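Local coordinates for hypothetical protein TT1662 (Thermus thermophilus, PDB 1UFO), which is probably a hydrolase of the alpha/beta hydrolase fold, although its natural substrate is not known, at residues R76-E79 and E80-V84; L86-K89 and E90-R93; V150-P153 and G154-A157. All blocks are in the same frame, centred on the assembly; numbering follows the deposited sequence.

Interaction 1. Residues R76-E79 and E80-V84; sequences RYVE and EVYRV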
loop_
_atom_site.group_PDB
_atom_site.type_symbol
_atom_site.label_atom_id
_atom_site.label_comp_id
_atom_site.label_asym_id
_atom_site.label_seq_id
_atom_site.Cartn_x
_atom_site.Cartn_y
_atom_site.Cartn_z
ATOM N N ARG A 76 -16.236 33.092 3.887
ATOM C CA ARG A 76 -17.040 32.104 3.155
ATOM C C ARG A 76 -16.136 31.067 2.458
ATOM O O ARG A 76 -16.567 30.359 1.512
ATOM C CB ARG A 76 -17.884 32.792 2.081
ATOM C CG ARG A 76 -18.874 33.864 2.632
ATOM C CD ARG A 76 -19.931 33.160 3.440
ATOM N NE ARG A 76 -20.905 34.083 4.048
ATOM C CZ ARG A 76 -22.211 34.049 3.797
ATOM N NH1 ARG A 76 -22.701 33.153 2.956
ATOM N NH2 ARG A 76 -23.033 34.940 4.365
ATOM N N TYR A 77 -14.909 30.956 2.915
ATOM C CA TYR A 77 -13.985 29.980 2.308
ATOM C C TYR A 77 -14.498 28.563 2.227
ATOM O O TYR A 77 -14.584 27.984 1.124
ATOM C CB TYR A 77 -12.682 29.976 3.079
ATOM C CG TYR A 77 -11.677 28.932 2.598
ATOM C CD1 TYR A 77 -11.139 29.001 1.316
ATOM C CD2 TYR A 77 -11.177 27.971 3.484
ATOM C CE1 TYR A 77 -10.084 28.119 0.933
ATOM C CE2 TYR A 77 -10.138 27.108 3.135
ATOM C CZ TYR A 77 -9.599 27.196 1.844
ATOM O OH TYR A 77 -8.549 26.361 1.480
ATOM N N VAL A 78 -14.899 28.032 3.374
ATOM C CA VAL A 78 -15.336 26.639 3.445
ATOM C C VAL A 78 -16.573 26.459 2.598
ATOM O O VAL A 78 -16.686 25.445 1.835
ATOM C CB VAL A 78 -15.590 26.222 4.901
ATOM C CG1 VAL A 78 -16.273 24.868 4.944
ATOM C CG2 VAL A 78 -14.273 26.175 5.682
ATOM N N GLU A 79 -17.526 27.402 2.729
ATOM C CA GLU A 79 -18.734 27.325 1.928
ATOM C C GLU A 79 -18.387 27.225 0.434
ATOM O O GLU A 79 -18.953 26.409 -0.301
ATOM C CB GLU A 79 -19.546 28.603 2.158
ATOM C CG GLU A 79 -20.837 28.649 1.434
ATOM C CD GLU A 79 -21.642 29.876 1.813
ATOM O OE1 GLU A 79 -22.656 29.652 2.425
ATOM O OE2 GLU A 79 -21.242 30.997 1.469
ATOM N N GLU A 80 -17.491 28.105 0.002
ATOM C CA GLU A 80 -17.126 28.133 -1.414
ATOM C C GLU A 80 -16.331 26.879 -1.853
ATOM O O GLU A 80 -16.512 26.348 -2.990
ATOM C CB GLU A 80 -16.344 29.422 -1.689
ATOM C CG GLU A 80 -17.366 30.588 -1.670
ATOM C CD GLU A 80 -16.751 31.972 -1.894
ATOM O OE1 GLU A 80 -17.492 32.952 -1.576
ATOM O OE2 GLU A 80 -15.590 32.079 -2.359
ATOM N N VAL A 81 -15.521 26.360 -0.944
ATOM C CA VAL A 81 -14.735 25.152 -1.267
ATOM C C VAL A 81 -15.710 23.994 -1.480
ATOM O O VAL A 81 -15.594 23.252 -2.486
ATOM C CB VAL A 81 -13.763 24.831 -0.102
ATOM C CG1 VAL A 81 -13.240 23.367 -0.222
ATOM C CG2 VAL A 81 -12.583 25.767 -0.148
ATOM N N TYR A 82 -16.703 23.817 -0.605
ATOM C CA TYR A 82 -17.578 22.662 -0.829
ATOM C C TYR A 82 -18.631 22.848 -1.908
ATOM O O TYR A 82 -19.172 21.854 -2.451
ATOM C CB TYR A 82 -18.167 22.157 0.486
ATOM C CG TYR A 82 -17.077 21.508 1.304
ATOM C CD1 TYR A 82 -16.557 22.119 2.436
ATOM C CD2 TYR A 82 -16.488 20.327 0.871
ATOM C CE1 TYR A 82 -15.489 21.573 3.120
ATOM C CE2 TYR A 82 -15.359 19.766 1.532
ATOM C CZ TYR A 82 -14.866 20.407 2.659
ATOM O OH TYR A 82 -13.670 19.940 3.164
ATOM N N ARG A 83 -18.908 24.108 -2.273
ATOM C CA ARG A 83 -19.780 24.318 -3.445
ATOM C C ARG A 83 -18.959 23.920 -4.708
ATOM O O ARG A 83 -19.500 23.273 -5.639
ATOM C CB ARG A 83 -20.231 25.785 -3.447
ATOM C CG ARG A 83 -20.946 26.194 -4.749
ATOM C CD ARG A 83 -22.045 25.180 -5.193
ATOM N NE ARG A 83 -23.051 24.908 -4.156
ATOM C CZ ARG A 83 -23.974 23.951 -4.223
ATOM N NH1 ARG A 83 -24.859 23.774 -3.241
ATOM N NH2 ARG A 83 -24.060 23.126 -5.288
ATOM N N VAL A 84 -17.676 24.282 -4.761
ATOM C CA VAL A 84 -16.797 23.762 -5.885
ATOM C C VAL A 84 -16.863 22.195 -5.853
ATOM O O VAL A 84 -17.063 21.583 -6.919
ATOM C CB VAL A 84 -15.339 24.131 -5.678
ATOM C CG1 VAL A 84 -14.403 23.326 -6.700
ATOM C CG2 VAL A 84 -15.113 25.667 -5.956
HETATM O O HOH W 1 -20.183 32.277 -0.733
#
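Val81 lays CG2 over one face of the Tyr77 ring, displaced toward the rim, in a CH-pi contact 3.8 Å from CG2 to the ring centroid. Tyr77 CG stands anti to its own backbone N (chi1 176°), and the ring, crossing Val81, meets the methyl mainly through CE1. One position on, the relation changes: Val78 and Tyr82 run alongside each other in one direction, and Val78 CG1 touches the Tyr82 ring at its edge, in the ring plane, 3.7 Å from CD1. Val81 CG1 sits above the centre of that ring. These pairs are spaced i to i+4 on the first turns of helix 77-103, with Arg76 as N-cap residue; its carbonyl O receives Glu80 N at 2.9 Å, and Tyr77 O receives Val81 N at 2.8 Å. On the polar side the Arg76 chain bends at CB-CG (chi2 -68°) and brings NH1 to Glu79 OE2, a salt bridge of 3.0 Å lying in the guanidinium plane and using the syn lone pair, while NH2 pairs with Glu151. A water donates to both Glu79 OE2 (2.8 Å from its O) and Glu80 OE1, which probably eases the like charge of the two carboxylates. Glu80 OE2 pairs with Arg61, and Glu79 OE1 accepts from the backbone of Glu151. Tyr82 OH bonds to Met142 N, while Phe117 meets the ring edge-to-face.

Interaction 2. Residues L86-K89 and E90-R93; sequences LGFK and EEAR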
loop_
_atom_site.group_PDB
_atom_site.type_symbol
_atom_site.label_atom_id
_atom_site.label_comp_id
_atom_site.label_asym_id
_atom_site.label_seq_id
_atom_site.Cartn_x
_atom_site.Cartn_y
_atom_site.Cartn_z
ATOM N N LEU A 86 -19.230 20.125 -4.738
ATOM C CA LEU A 86 -20.533 19.618 -5.207
ATOM C C LEU A 86 -20.679 19.763 -6.751
ATOM O O LEU A 86 -21.299 18.889 -7.383
ATOM C CB LEU A 86 -21.655 20.390 -4.450
ATOM C CG LEU A 86 -21.793 19.899 -2.998
ATOM C CD1 LEU A 86 -22.630 20.954 -2.288
ATOM C CD2 LEU A 86 -22.474 18.529 -2.928
ATOM N N GLY A 87 -20.167 20.846 -7.295
ATOM C CA GLY A 87 -20.233 21.093 -8.739
ATOM C C GLY A 87 -19.343 20.077 -9.437
ATOM O O GLY A 87 -19.695 19.447 -10.458
ATOM N N PHE A 88 -18.166 19.928 -8.869
ATOM C CA PHE A 88 -17.156 18.992 -9.443
ATOM C C PHE A 88 -17.719 17.549 -9.429
ATOM O O PHE A 88 -17.528 16.764 -10.403
ATOM C CB PHE A 88 -15.862 19.083 -8.586
ATOM C CG PHE A 88 -14.589 18.553 -9.256
ATOM C CD1 PHE A 88 -14.481 18.398 -10.606
ATOM C CD2 PHE A 88 -13.466 18.381 -8.451
ATOM C CE1 PHE A 88 -13.211 18.101 -11.206
ATOM C CE2 PHE A 88 -12.202 18.098 -8.996
ATOM C CZ PHE A 88 -12.058 17.966 -10.374
ATOM N N LYS A 89 -18.428 17.159 -8.352
ATOM C CA LYS A 89 -19.052 15.858 -8.268
ATOM C C LYS A 89 -20.054 15.639 -9.389
ATOM O O LYS A 89 -20.037 14.593 -10.054
ATOM C CB LYS A 89 -19.814 15.735 -6.905
ATOM C CG LYS A 89 -20.580 14.420 -6.770
ATOM C CD LYS A 89 -21.833 14.543 -5.897
ATOM C CE LYS A 89 -22.849 15.403 -6.606
ATOM N NZ LYS A 89 -24.172 15.347 -5.925
ATOM N N GLU A 90 -20.961 16.608 -9.581
ATOM C CA GLU A 90 -22.045 16.396 -10.563
ATOM C C GLU A 90 -21.456 16.277 -11.957
ATOM O O GLU A 90 -21.927 15.448 -12.746
ATOM C CB GLU A 90 -23.043 17.544 -10.417
ATOM C CG GLU A 90 -24.261 17.466 -11.269
ATOM C CD GLU A 90 -23.963 17.926 -12.709
ATOM O OE1 GLU A 90 -24.736 17.465 -13.562
ATOM O OE2 GLU A 90 -23.045 18.744 -12.973
ATOM N N GLU A 91 -20.446 17.085 -12.239
ATOM C CA GLU A 91 -19.772 17.056 -13.569
ATOM C C GLU A 91 -19.031 15.735 -13.745
ATOM O O GLU A 91 -19.058 15.113 -14.813
ATOM C CB GLU A 91 -18.746 18.202 -13.700
ATOM C CG GLU A 91 -19.481 19.553 -13.792
ATOM C CD GLU A 91 -18.619 20.721 -13.503
ATOM O OE1 GLU A 91 -17.468 20.541 -13.069
ATOM O OE2 GLU A 91 -19.122 21.863 -13.723
ATOM N N ALA A 92 -18.325 15.300 -12.686
ATOM C CA ALA A 92 -17.541 14.093 -12.811
ATOM C C ALA A 92 -18.404 12.892 -13.091
ATOM O O ALA A 92 -18.017 12.006 -13.841
ATOM C CB ALA A 92 -16.755 13.866 -11.470
ATOM N N ARG A 93 -19.594 12.825 -12.478
ATOM C CA ARG A 93 -20.414 11.657 -12.724
ATOM C C ARG A 93 -20.834 11.644 -14.214
ATOM O O ARG A 93 -20.809 10.563 -14.855
ATOM C CB ARG A 93 -21.644 11.651 -11.831
ATOM C CG ARG A 93 -22.313 10.329 -11.922
ATOM C CD ARG A 93 -23.376 10.141 -10.886
ATOM N NE ARG A 93 -23.931 8.778 -11.038
ATOM C CZ ARG A 93 -24.595 8.152 -10.082
ATOM N NH1 ARG A 93 -25.097 6.936 -10.307
ATOM N NH2 ARG A 93 -24.730 8.736 -8.887
HETATM O O HOH W 2 -22.361 20.718 -11.639
#
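The middle of helix 77-103, the connection in a beta-alpha-beta crossover from strand 52-56 to strand 107-112 of the alpha/beta hydrolase fold, is where Glu91 folds back over Gly87. Glu91 CG lies beside its own backbone N (chi1 -70°), and the side chain runs back along the helix, with CG 3.3 Å from Gly87 O and carboxylate OE1 4.0 Å from Phe88 CA. Gly87 brings no side chain to this surface. OE1 also comes within 4.4 Å of Phe88 CD1, oblique to the ring. Gly87 O has two donors: Glu91 N at 3.1 Å, and a water that also donates to Glu90 OE2, so the glycine carbonyl and the Glu90 carboxylate are bridged. In Lys89 the kink at chi3 (68°) turns CE back to 3.7 Å from Glu90 N. Ala92 sets CB 3.2 Å from Phe88 O, the same carbonyl that accepts Ala92 N at 2.8 Å. The charged ends are held by salt bridges beyond this turn: Glu91 OE2 to Arg65, Glu90 OE1 to Arg94 one helical turn ahead, Lys89 NZ to Glu125, and Arg93 to both Glu97 and Glu125, so Lys89 and Arg93 share that last carboxylate. The apolar side of the helix lies on the sheet: Phe88 rests on Leu30 and Ala92 on Leu28 and Leu30, all from strand 25-30, and Phe57 meets the Phe88 ring edge-to-face. Next to it the aliphatic part of Lys89 packs on Val118, Leu121 and Leu122 of helix 114-124.

Interaction 3. Residues V150-P153 and G154-A157; sequences VEDP and GVLA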
loop_
_atom_site.group_PDB
_atom_site.type_symbol
_atom_site.label_atom_id
_atom_site.label_comp_id
_atom_site.label_asym_id
_atom_site.label_seq_id
_atom_site.Cartn_x
_atom_site.Cartn_y
_atom_site.Cartn_z
ATOM N N VAL A 150 -21.447 29.397 7.036
ATOM C CA VAL A 150 -21.904 28.514 5.928
ATOM C C VAL A 150 -23.413 28.619 5.881
ATOM O O VAL A 150 -24.083 28.276 6.875
ATOM C CB VAL A 150 -21.457 27.078 6.218
ATOM C CG1 VAL A 150 -21.952 26.103 5.119
ATOM C CG2 VAL A 150 -19.910 27.064 6.297
ATOM N N GLU A 151 -23.916 29.089 4.733
ATOM C CA GLU A 151 -25.362 29.245 4.558
ATOM C C GLU A 151 -25.929 28.346 3.475
ATOM O O GLU A 151 -27.110 27.954 3.563
ATOM C CB GLU A 151 -25.683 30.682 4.223
ATOM C CG GLU A 151 -25.365 31.582 5.406
ATOM C CD GLU A 151 -25.995 32.875 5.208
ATOM O OE1 GLU A 151 -25.511 33.716 4.392
ATOM O OE2 GLU A 151 -27.040 33.031 5.856
ATOM N N ASP A 152 -25.066 28.009 2.518
ATOM C CA ASP A 152 -25.419 27.161 1.349
ATOM C C ASP A 152 -26.025 25.854 1.882
ATOM O O ASP A 152 -25.329 25.023 2.509
ATOM C CB ASP A 152 -24.130 26.908 0.566
ATOM C CG ASP A 152 -24.351 26.154 -0.754
ATOM O OD1 ASP A 152 -25.194 25.274 -0.735
ATOM O OD2 ASP A 152 -23.647 26.502 -1.718
ATOM N N PRO A 153 -27.300 25.584 1.592
ATOM C CA PRO A 153 -27.947 24.365 2.106
ATOM C C PRO A 153 -27.258 23.070 1.675
ATOM O O PRO A 153 -27.250 22.092 2.419
ATOM C CB PRO A 153 -29.391 24.484 1.564
ATOM C CG PRO A 153 -29.521 26.001 1.458
ATOM C CD PRO A 153 -28.270 26.443 0.862
ATOM N N GLY A 154 -26.717 23.090 0.461
ATOM C CA GLY A 154 -26.019 21.894 -0.002
ATOM C C GLY A 154 -24.769 21.630 0.782
ATOM O O GLY A 154 -24.430 20.464 0.976
ATOM N N VAL A 155 -24.058 22.695 1.195
ATOM C CA VAL A 155 -22.839 22.475 1.964
ATOM C C VAL A 155 -23.235 22.088 3.404
ATOM O O VAL A 155 -22.552 21.233 4.009
ATOM C CB VAL A 155 -21.968 23.746 1.970
ATOM C CG1 VAL A 155 -20.762 23.534 2.897
ATOM C CG2 VAL A 155 -21.510 24.047 0.555
ATOM N N LEU A 156 -24.312 22.681 3.942
ATOM C CA LEU A 156 -24.704 22.294 5.303
ATOM C C LEU A 156 -25.040 20.803 5.335
ATOM O O LEU A 156 -24.776 20.122 6.289
ATOM C CB LEU A 156 -25.917 23.157 5.840
ATOM C CG LEU A 156 -25.537 24.647 6.000
ATOM C CD1 LEU A 156 -26.743 25.551 6.133
ATOM C CD2 LEU A 156 -24.598 24.764 7.212
ATOM N N ALA A 157 -25.664 20.304 4.258
ATOM C CA ALA A 157 -26.008 18.903 4.189
ATOM C C ALA A 157 -24.825 17.990 4.262
ATOM O O ALA A 157 -24.931 16.897 4.812
ATOM C CB ALA A 157 -26.802 18.603 2.916
#
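Asp152 turns its carboxylate onto the start of helix 153-160, where OD1 accepts weakly from both Gly154 N (2.9 Å) and Val155 N (3.4 Å), the second bond longer but straighter. With CG anti to the backbone N (chi1 -174°), the group folds forward over the first turn, and its carbon CG rests 3.8 Å from Val155 CG2, the two side chains crossing at about a right angle. The backbone of Asp152 adds a stronger hold: its O takes Leu156 N at 2.9 Å, nearly straight on. This is an N-cap, with Pro153 opening the helix at a position whose missing N-H costs no helical bond. On the chain just before the cap, Val150 CG1 meets both Val155 CG1 and Leu156 CD2, each at 3.6 Å; Val150 crosses Val155 but slides past Leu156 in the opposite direction. The helix belongs to the excursion between strands 132-135 and 175-180, the place where many alpha/beta hydrolases carry a cap. Further out, Arg83 NH1 forms a salt bridge with the capping atom OD1, which is thus shared between the arginine and the helix N-H groups; the charge probably favours its ionised form. Replacing Asp152 with alanine would probably leave the N-H groups of Gly154 and Val155 without their side-chain acceptor and Arg83 without this mate. Glu79 accepts from the backbone N of Asp152, fixing the approach to the cap.

In the fold
Interactions 1 and 2 follow one another along helix 77-103, their centres about 14 Å apart, and interaction 3 lies against that helix, with its centre about 9 Å from interaction 1 and 16 Å from interaction 2. The tie to interaction 1 is largely polar: Arg76 NH2 reaches Glu151 OE1 at 2.8 Å and Glu79 OE1 probably bonds Glu151 N at 2.7 Å. Interaction 2 touches interaction 3 through packing, Leu86 CD1 lying 3.8 Å from Gly154 O. Interaction 2 is nearest the chain's centre, and its Phe88 comes close to, though not into contact with, the probable nucleophile elbow around Ser113, the likely partner of His217 and Asp183 in a catalytic triad.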